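Local coordinates for protein titin (Homo sapiens, PDB 5JDD) that probably serves as part of the elastic I-band spring of the muscle sarcomere, as a tandem of three immunoglobulin domains within a giant kinase-bearing filament, at residues I130-E134 with K135-V139; C112-H116 with F117-S121; T248-G252 with K253-T257. One frame throughout, in Å; residues are numbered along the deposited sequence.

Contact 1 of 3, residues I130-E134 with K135-V139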
loop_
_atom_site.group_PDB
_atom_site.type_symbol
_atom_site.label_atom_id
_atom_site.label_comp_id
_atom_site.label_asym_id
_atom_site.label_seq_id
_atom_site.Cartn_x
_atom_site.Cartn_y
_atom_site.Cartn_z
ATOM N N ILE A 130 -2.578 -1.769 -9.751
ATOM C CA ILE A 130 -1.146 -1.478 -9.868
ATOM C C ILE A 130 -0.332 -2.778 -9.784
ATOM O O ILE A 130 -0.611 -3.635 -8.942
ATOM C CB ILE A 130 -0.689 -0.568 -8.691
ATOM C CG1 ILE A 130 -1.541 0.700 -8.615
ATOM C CG2 ILE A 130 0.785 -0.221 -8.810
ATOM C CD1 ILE A 130 -1.229 1.583 -7.410
ATOM N N GLU A 131 0.681 -2.911 -10.641
ATOM C CA GLU A 131 1.619 -4.037 -10.588
ATOM C C GLU A 131 2.915 -3.618 -9.903
ATOM O O GLU A 131 3.391 -2.512 -10.137
ATOM C CB GLU A 131 1.977 -4.499 -12.007
ATOM C CG GLU A 131 0.831 -5.073 -12.822
ATOM C CD GLU A 131 1.173 -5.228 -14.301
ATOM O OE1 GLU A 131 2.354 -5.455 -14.637
ATOM O OE2 GLU A 131 0.250 -5.107 -15.134
ATOM N N MET A 132 3.478 -4.500 -9.075
ATOM C CA MET A 132 4.825 -4.312 -8.527
ATOM C C MET A 132 5.828 -4.056 -9.645
ATOM O O MET A 132 5.828 -4.761 -10.656
ATOM C CB MET A 132 5.287 -5.558 -7.768
ATOM C CG MET A 132 4.826 -5.651 -6.335
ATOM S SD MET A 132 6.067 -6.463 -5.310
ATOM C CE MET A 132 7.109 -5.059 -4.925
ATOM N N SER A 133 6.666 -3.038 -9.467
ATOM C CA SER A 133 7.736 -2.734 -10.413
ATOM C C SER A 133 8.807 -1.966 -9.657
ATOM O O SER A 133 8.751 -1.858 -8.431
ATOM C CB SER A 133 7.227 -1.903 -11.590
ATOM O OG SER A 133 6.767 -0.627 -11.167
ATOM N N GLU A 134 9.788 -1.436 -10.373
ATOM C CA GLU A 134 10.786 -0.609 -9.707
ATOM C C GLU A 134 10.156 0.712 -9.276
ATOM O O GLU A 134 10.608 1.345 -8.324
ATOM C CB GLU A 134 12.003 -0.378 -10.604
ATOM C CG GLU A 134 12.811 -1.637 -10.894
ATOM C CD GLU A 134 13.727 -2.049 -9.749
ATOM O OE1 GLU A 134 14.695 -2.792 -10.012
ATOM O OE2 GLU A 134 13.486 -1.641 -8.592
ATOM N N LYS A 135 9.094 1.102 -9.977
ATOM C CA LYS A 135 8.321 2.298 -9.662
ATOM C C LYS A 135 7.437 2.114 -8.420
ATOM O O LYS A 135 7.361 2.999 -7.559
ATOM C CB LYS A 135 7.434 2.638 -10.857
ATOM C CG LYS A 135 6.512 3.818 -10.659
ATOM C CD LYS A 135 7.283 5.121 -10.738
ATOM C CE LYS A 135 6.341 6.306 -10.835
ATOM N NZ LYS A 135 7.086 7.583 -10.669
ATOM N N PHE A 136 6.775 0.969 -8.340
ATOM C CA PHE A 136 5.848 0.679 -7.248
ATOM C C PHE A 136 6.352 -0.475 -6.400
ATOM O O PHE A 136 6.453 -1.602 -6.879
ATOM C CB PHE A 136 4.468 0.310 -7.796
ATOM C CG PHE A 136 3.782 1.422 -8.527
ATOM C CD1 PHE A 136 3.279 2.516 -7.833
ATOM C CD2 PHE A 136 3.605 1.360 -9.902
ATOM C CE1 PHE A 136 2.630 3.539 -8.503
ATOM C CE2 PHE A 136 2.960 2.379 -10.577
ATOM C CZ PHE A 136 2.473 3.470 -9.877
ATOM N N LYS A 137 6.667 -0.192 -5.140
ATOM C CA LYS A 137 7.068 -1.227 -4.193
ATOM C C LYS A 137 5.854 -1.551 -3.329
ATOM O O LYS A 137 5.273 -0.669 -2.703
ATOM C CB LYS A 137 8.238 -0.738 -3.336
ATOM C CG LYS A 137 8.634 -1.664 -2.198
ATOM C CD LYS A 137 9.460 -2.841 -2.669
ATOM C CE LYS A 137 10.062 -3.571 -1.474
ATOM N NZ LYS A 137 10.686 -2.605 -0.520
ATOM N N ILE A 138 5.453 -2.814 -3.329
ATOM C CA ILE A 138 4.294 -3.257 -2.576
ATOM C C ILE A 138 4.768 -4.159 -1.443
ATOM O O ILE A 138 5.451 -5.161 -1.674
ATOM C CB ILE A 138 3.289 -3.967 -3.512
ATOM C CG1 ILE A 138 2.684 -2.938 -4.473
ATOM C CG2 ILE A 138 2.169 -4.635 -2.716
ATOM C CD1 ILE A 138 1.826 -3.535 -5.585
ATOM N N VAL A 139 4.421 -3.792 -0.215
ATOM C CA VAL A 139 4.973 -4.447 0.968
ATOM C C VAL A 139 3.851 -4.930 1.880
ATOM O O VAL A 139 2.833 -4.249 2.041
ATOM C CB VAL A 139 5.881 -3.487 1.763
ATOM C CG1 VAL A 139 6.524 -4.196 2.947
ATOM C CG2 VAL A 139 6.975 -2.902 0.860
#

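Contact 2 of 3, residues C112-H116 with F117-S121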
loop_
_atom_site.group_PDB
_atom_site.type_symbol
_atom_site.label_atom_id
_atom_site.label_comp_id
_atom_site.label_asym_id
_atom_site.label_seq_id
_atom_site.Cartn_x
_atom_site.Cartn_y
_atom_site.Cartn_z
ATOM N N CYS A 112 -1.722 1.279 5.225
ATOM C CA CYS A 112 -2.908 1.024 6.026
ATOM C C CYS A 112 -2.690 -0.215 6.875
ATOM O O CYS A 112 -1.714 -0.951 6.682
ATOM C CB CYS A 112 -4.152 0.857 5.144
ATOM S SG CYS A 112 -4.162 -0.622 4.077
ATOM N N GLU A 113 -3.600 -0.457 7.809
ATOM C CA GLU A 113 -3.562 -1.674 8.610
ATOM C C GLU A 113 -4.895 -2.370 8.446
ATOM O O GLU A 113 -5.932 -1.708 8.321
ATOM C CB GLU A 113 -3.243 -1.378 10.085
ATOM C CG GLU A 113 -1.825 -0.815 10.263
ATOM C CD GLU A 113 -1.466 -0.369 11.678
ATOM O OE1 GLU A 113 -2.130 -0.773 12.660
ATOM O OE2 GLU A 113 -0.481 0.394 11.800
ATOM N N VAL A 114 -4.847 -3.694 8.393
ATOM C CA VAL A 114 -6.024 -4.511 8.186
ATOM C C VAL A 114 -6.262 -5.437 9.382
ATOM O O VAL A 114 -5.405 -5.589 10.253
ATOM C CB VAL A 114 -5.939 -5.309 6.853
ATOM C CG1 VAL A 114 -5.755 -4.350 5.670
ATOM C CG2 VAL A 114 -4.806 -6.324 6.903
ATOM N N SER A 115 -7.431 -6.064 9.400
ATOM C CA SER A 115 -7.919 -6.800 10.562
ATOM C C SER A 115 -7.273 -8.169 10.771
ATOM O O SER A 115 -7.302 -8.714 11.879
ATOM C CB SER A 115 -9.429 -6.971 10.435
ATOM O OG SER A 115 -9.752 -7.602 9.207
ATOM N N HIS A 116 -6.721 -8.739 9.703
ATOM C CA HIS A 116 -6.227 -10.112 9.738
ATOM C C HIS A 116 -4.904 -10.278 9.010
ATOM O O HIS A 116 -4.579 -9.519 8.096
ATOM C CB HIS A 116 -7.263 -11.054 9.111
ATOM C CG HIS A 116 -8.521 -11.162 9.904
ATOM N ND1 HIS A 116 -9.551 -10.250 9.797
ATOM C CD2 HIS A 116 -8.910 -12.063 10.834
ATOM C CE1 HIS A 116 -10.521 -10.591 10.630
ATOM N NE2 HIS A 116 -10.155 -11.687 11.271
ATOM N N PHE A 117 -4.131 -11.272 9.429
ATOM C CA PHE A 117 -2.936 -11.657 8.696
ATOM C C PHE A 117 -3.303 -12.335 7.384
ATOM O O PHE A 117 -4.409 -12.864 7.221
ATOM C CB PHE A 117 -2.076 -12.601 9.546
ATOM C CG PHE A 117 -1.469 -11.935 10.742
ATOM C CD1 PHE A 117 -0.247 -11.282 10.644
ATOM C CD2 PHE A 117 -2.136 -11.936 11.965
ATOM C CE1 PHE A 117 0.307 -10.642 11.751
ATOM C CE2 PHE A 117 -1.588 -11.296 13.076
ATOM C CZ PHE A 117 -0.362 -10.655 12.969
ATOM N N ASN A 118 -2.355 -12.300 6.450
ATOM C CA ASN A 118 -2.463 -12.985 5.161
ATOM C C ASN A 118 -3.565 -12.450 4.240
ATOM O O ASN A 118 -4.108 -13.170 3.404
ATOM C CB ASN A 118 -2.548 -14.500 5.362
ATOM C CG ASN A 118 -1.345 -15.035 6.103
ATOM O OD1 ASN A 118 -0.203 -14.680 5.790
ATOM N ND2 ASN A 118 -1.588 -15.853 7.119
ATOM N N VAL A 119 -3.870 -11.165 4.380
ATOM C CA VAL A 119 -4.719 -10.489 3.406
ATOM C C VAL A 119 -3.842 -10.172 2.203
ATOM O O VAL A 119 -2.774 -9.590 2.361
ATOM C CB VAL A 119 -5.306 -9.178 3.969
ATOM C CG1 VAL A 119 -6.016 -8.389 2.875
ATOM C CG2 VAL A 119 -6.263 -9.482 5.112
ATOM N N PRO A 120 -4.268 -10.580 0.997
ATOM C CA PRO A 120 -3.416 -10.290 -0.164
ATOM C C PRO A 120 -3.337 -8.801 -0.475
ATOM O O PRO A 120 -4.280 -8.045 -0.239
ATOM C CB PRO A 120 -4.106 -11.030 -1.314
ATOM C CG PRO A 120 -5.521 -11.208 -0.871
ATOM C CD PRO A 120 -5.506 -11.289 0.628
ATOM N N SER A 121 -2.188 -8.379 -0.981
ATOM C CA SER A 121 -2.035 -7.004 -1.442
ATOM C C SER A 121 -2.958 -6.707 -2.611
ATOM O O SER A 121 -2.968 -7.435 -3.602
ATOM C CB SER A 121 -0.608 -6.774 -1.917
ATOM O OG SER A 121 0.306 -6.945 -0.862
HETATM O O HOH W 1 -2.586 -8.897 6.157
#

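Contact 3 of 3, residues T248-G252 with K253-T257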
loop_
_atom_site.group_PDB
_atom_site.type_symbol
_atom_site.label_atom_id
_atom_site.label_comp_id
_atom_site.label_asym_id
_atom_site.label_seq_id
_atom_site.Cartn_x
_atom_site.Cartn_y
_atom_site.Cartn_z
ATOM N N THR A 248 23.020 24.417 -17.543
ATOM C CA THR A 248 21.640 24.325 -17.092
ATOM C C THR A 248 21.533 23.367 -15.914
ATOM O O THR A 248 22.023 22.237 -15.964
ATOM C CB THR A 248 20.708 23.824 -18.210
ATOM O OG1 THR A 248 20.813 24.692 -19.349
ATOM C CG2 THR A 248 19.257 23.792 -17.735
ATOM N N PHE A 249 20.892 23.831 -14.849
ATOM C CA PHE A 249 20.522 22.965 -13.748
ATOM C C PHE A 249 19.101 22.501 -14.009
ATOM O O PHE A 249 18.232 23.325 -14.335
ATOM C CB PHE A 249 20.605 23.737 -12.431
ATOM C CG PHE A 249 20.037 22.996 -11.256
ATOM C CD1 PHE A 249 20.814 22.087 -10.548
ATOM C CD2 PHE A 249 18.736 23.232 -10.845
ATOM C CE1 PHE A 249 20.289 21.414 -9.444
ATOM C CE2 PHE A 249 18.202 22.555 -9.755
ATOM C CZ PHE A 249 18.985 21.646 -9.049
ATOM N N VAL A 250 18.866 21.197 -13.873
ATOM C CA VAL A 250 17.545 20.618 -14.094
ATOM C C VAL A 250 17.110 19.793 -12.895
ATOM O O VAL A 250 17.828 18.901 -12.467
ATOM C CB VAL A 250 17.538 19.678 -15.310
ATOM C CG1 VAL A 250 16.149 19.065 -15.509
ATOM C CG2 VAL A 250 17.989 20.406 -16.563
ATOM N N ALA A 251 15.929 20.080 -12.356
ATOM C CA ALA A 251 15.371 19.257 -11.287
ATOM C C ALA A 251 13.875 19.171 -11.467
ATOM O O ALA A 251 13.186 20.189 -11.370
ATOM C CB ALA A 251 15.695 19.844 -9.926
ATOM N N GLY A 252 13.380 17.965 -11.722
ATOM C CA GLY A 252 11.977 17.784 -12.055
ATOM C C GLY A 252 11.647 18.602 -13.287
ATOM O O GLY A 252 12.341 18.510 -14.305
ATOM N N LYS A 253 10.606 19.424 -13.194
ATOM C CA LYS A 253 10.241 20.321 -14.293
ATOM C C LYS A 253 10.869 21.707 -14.183
ATOM O O LYS A 253 10.578 22.587 -14.999
ATOM C CB LYS A 253 8.717 20.434 -14.396
ATOM C CG LYS A 253 8.025 19.103 -14.671
ATOM C CD LYS A 253 6.523 19.255 -14.918
ATOM C CE LYS A 253 5.724 19.386 -13.627
ATOM N NZ LYS A 253 5.864 20.701 -12.947
ATOM N N ALA A 254 11.734 21.910 -13.194
ATOM C CA ALA A 254 12.363 23.213 -12.994
ATOM C C ALA A 254 13.733 23.266 -13.644
ATOM O O ALA A 254 14.498 22.292 -13.574
ATOM C CB ALA A 254 12.493 23.517 -11.516
ATOM N N THR A 255 14.041 24.389 -14.290
ATOM C CA THR A 255 15.379 24.605 -14.844
ATOM C C THR A 255 15.871 26.025 -14.634
ATOM O O THR A 255 15.084 26.976 -14.511
ATOM C CB THR A 255 15.488 24.298 -16.368
ATOM O OG1 THR A 255 14.700 25.232 -17.114
ATOM C CG2 THR A 255 15.047 22.882 -16.693
ATOM N N SER A 256 17.191 26.169 -14.628
ATOM C CA SER A 256 17.834 27.473 -14.618
ATOM C C SER A 256 19.078 27.390 -15.485
ATOM O O SER A 256 19.834 26.418 -15.378
ATOM C CB SER A 256 18.206 27.875 -13.186
ATOM O OG SER A 256 18.876 29.134 -13.183
ATOM N N THR A 257 19.290 28.384 -16.345
ATOM C CA THR A 257 20.450 28.388 -17.247
ATOM C C THR A 257 21.245 29.682 -17.094
ATOM O O THR A 257 20.667 30.751 -16.875
ATOM C CB THR A 257 20.033 28.196 -18.724
ATOM O OG1 THR A 257 19.350 26.946 -18.877
ATOM C CG2 THR A 257 21.243 28.193 -19.649
#

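Contact 1 of 3, residues I130-E134 with K135-V139
Ile130 sets its CG2 methyl over one face of the Phe136 ring, the CG2 atom lying 3.6 Å from the ring centroid and 20° off the ring normal, a CH-pi contact. The methyl is displaced toward the CG-CD2 side, with CG2 of Ile130 3.4 Å from CD2 of Phe136. Across the ring, on its other face, lies CG of the adjacent Lys135, so the phenyl group has an aliphatic neighbour on both sides. Further along, CG of Met132 passes 3.6 Å from CB of Ile138. The bent thioether chain then brings CE of Met132 to 3.2 Å from N of Ile138, a buried amide for which the model offers no hydrogen-bond partner. These residues belong to the crossing between strand 128-129 of the five-stranded sheet and strand 136-141, an outermost strand of the four-stranded sheet, in the sandwich of the middle Ig I-set domain. At the turn into strand 136-141, N of Ser133 donates to O of Phe136 at 3.0 Å, nearly straight (170°) and in the carbonyl plane on a lone pair. The hydroxyl answers in the reverse direction. With chi1 at 64°, OG of Ser133 sits between its own N and carbonyl carbon and faces the amides that follow, accepting from N of Phe136 at 3.2 Å. It also accepts a weak bond from N of Lys135 at 3.1 Å, the pattern of an ST turn. One serine thus grips both backbone polar atoms of Phe136, which fixes the backbone of Phe136 where strand 136-141 begins. In the next shell, Ile130 and Ile138 both rest on Trp123 and Leu147, while Phe136 leans on Ile149. The ammonium group of Lys135 is held by a salt bridge to Asp156 and a hydrogen bond to O of Met150.

Contact 2 of 3, residues C112-H116 with F117-S121
Val114 and Val119 meet through their CG2 methyls because of how each is rotated: chi1 of Val114 (-58°) sets CG2 between its backbone N and carbonyl carbon, while chi1 of Val119 (172°) turns CG2 to the side of its own N. The two CG2 atoms of Val114 and Val119 come within 3.9 Å, closing the base of the loop with an apolar contact. The same methyl of Val119 lies 3.4 Å from O of His116. No direct hydrogen bond spans the loop; a water does it instead, donating to O of His116 at 2.8 Å and accepting from N of Val119 at 3.2 Å. The chain reverses here between strand 108-114 and strand 123-125, the B-C loop of the I-set sandwich, which passes from one sheet to the other. Asn118 takes a left-handed backbone conformation (phi 66°) in making the bend. Val114 and Val119 both pack on His145, and Val114 also on Phe162. On the B-strand side of the loop, OG of Ser115 and ND1 of His116 share a hydrogen bond of 2.7 Å. NE2 of His116 is hydrogen-bonded to Glu89, and OG of Ser115 to N of His92, linking the loop to the end of strand 80-89 and to the segment just after it.

Contact 3 of 3, residues T248-G252 with K253-T257
Phe249 and Ser256 form a hydrogen-bonded antiparallel pair: N of Phe249 meets O of Ser256 at 2.8 Å, and N of Ser256 meets O of Phe249 at 3.0 Å. Ala251 and Ala254 repeat the pattern beside the turn. All four direct their side chains to the packed face, where Phe249 makes a T-shaped stack with Trp210. The opposite face is looser. There chi1 angles of -57° and -60° set OG1 of Thr248 and OG1 of Thr257 each beside its own backbone N, and the two share a hydrogen bond at 2.7 Å; CG2 of Val250 lies alongside CG2 of Thr255, 3.8 Å away. At the exposed end a type II' turn joins strands 245-251 and 254-263, the F-G hairpin of the third I-set domain. Gly252 occupies its first corner with phi 58°, a conformation favourable to glycine. N of Ala254 closes the turn onto O of Ala251 at 2.9 Å. N of Lys253 makes a weak hydrogen bond to Glu104 of the middle Ig domain, so the turn faces that neighbour. Backbone bonds therefore set the register; the buried face is mainly apolar, with the Ser256 hydroxyl satisfied by N of Leu184, and the other mixes a threonine hydroxyl pair with a methyl contact.

Contacts 1 and 2 belong to the middle Ig domain and touch through CG2 of Ile138 and OG of Ser121, 3.5 Å apart; both reach its four-stranded sheet, one by the outermost strand 136-141, the other by strand 108-114. Contact 3 lies in the next domain, its centre about 28 Å from that of contact 1 and about 42 Å from that of contact 2. Contact 1 is a surface feature, whereas contacts 2 and 3 are partly buried. Their chemistry differs with their place in the fold: side-chain-to-main-chain bonds at the turn of contact 1, a water bridge in the inter-sheet loop of contact 2, and main-chain pairing in the hairpin of contact 3.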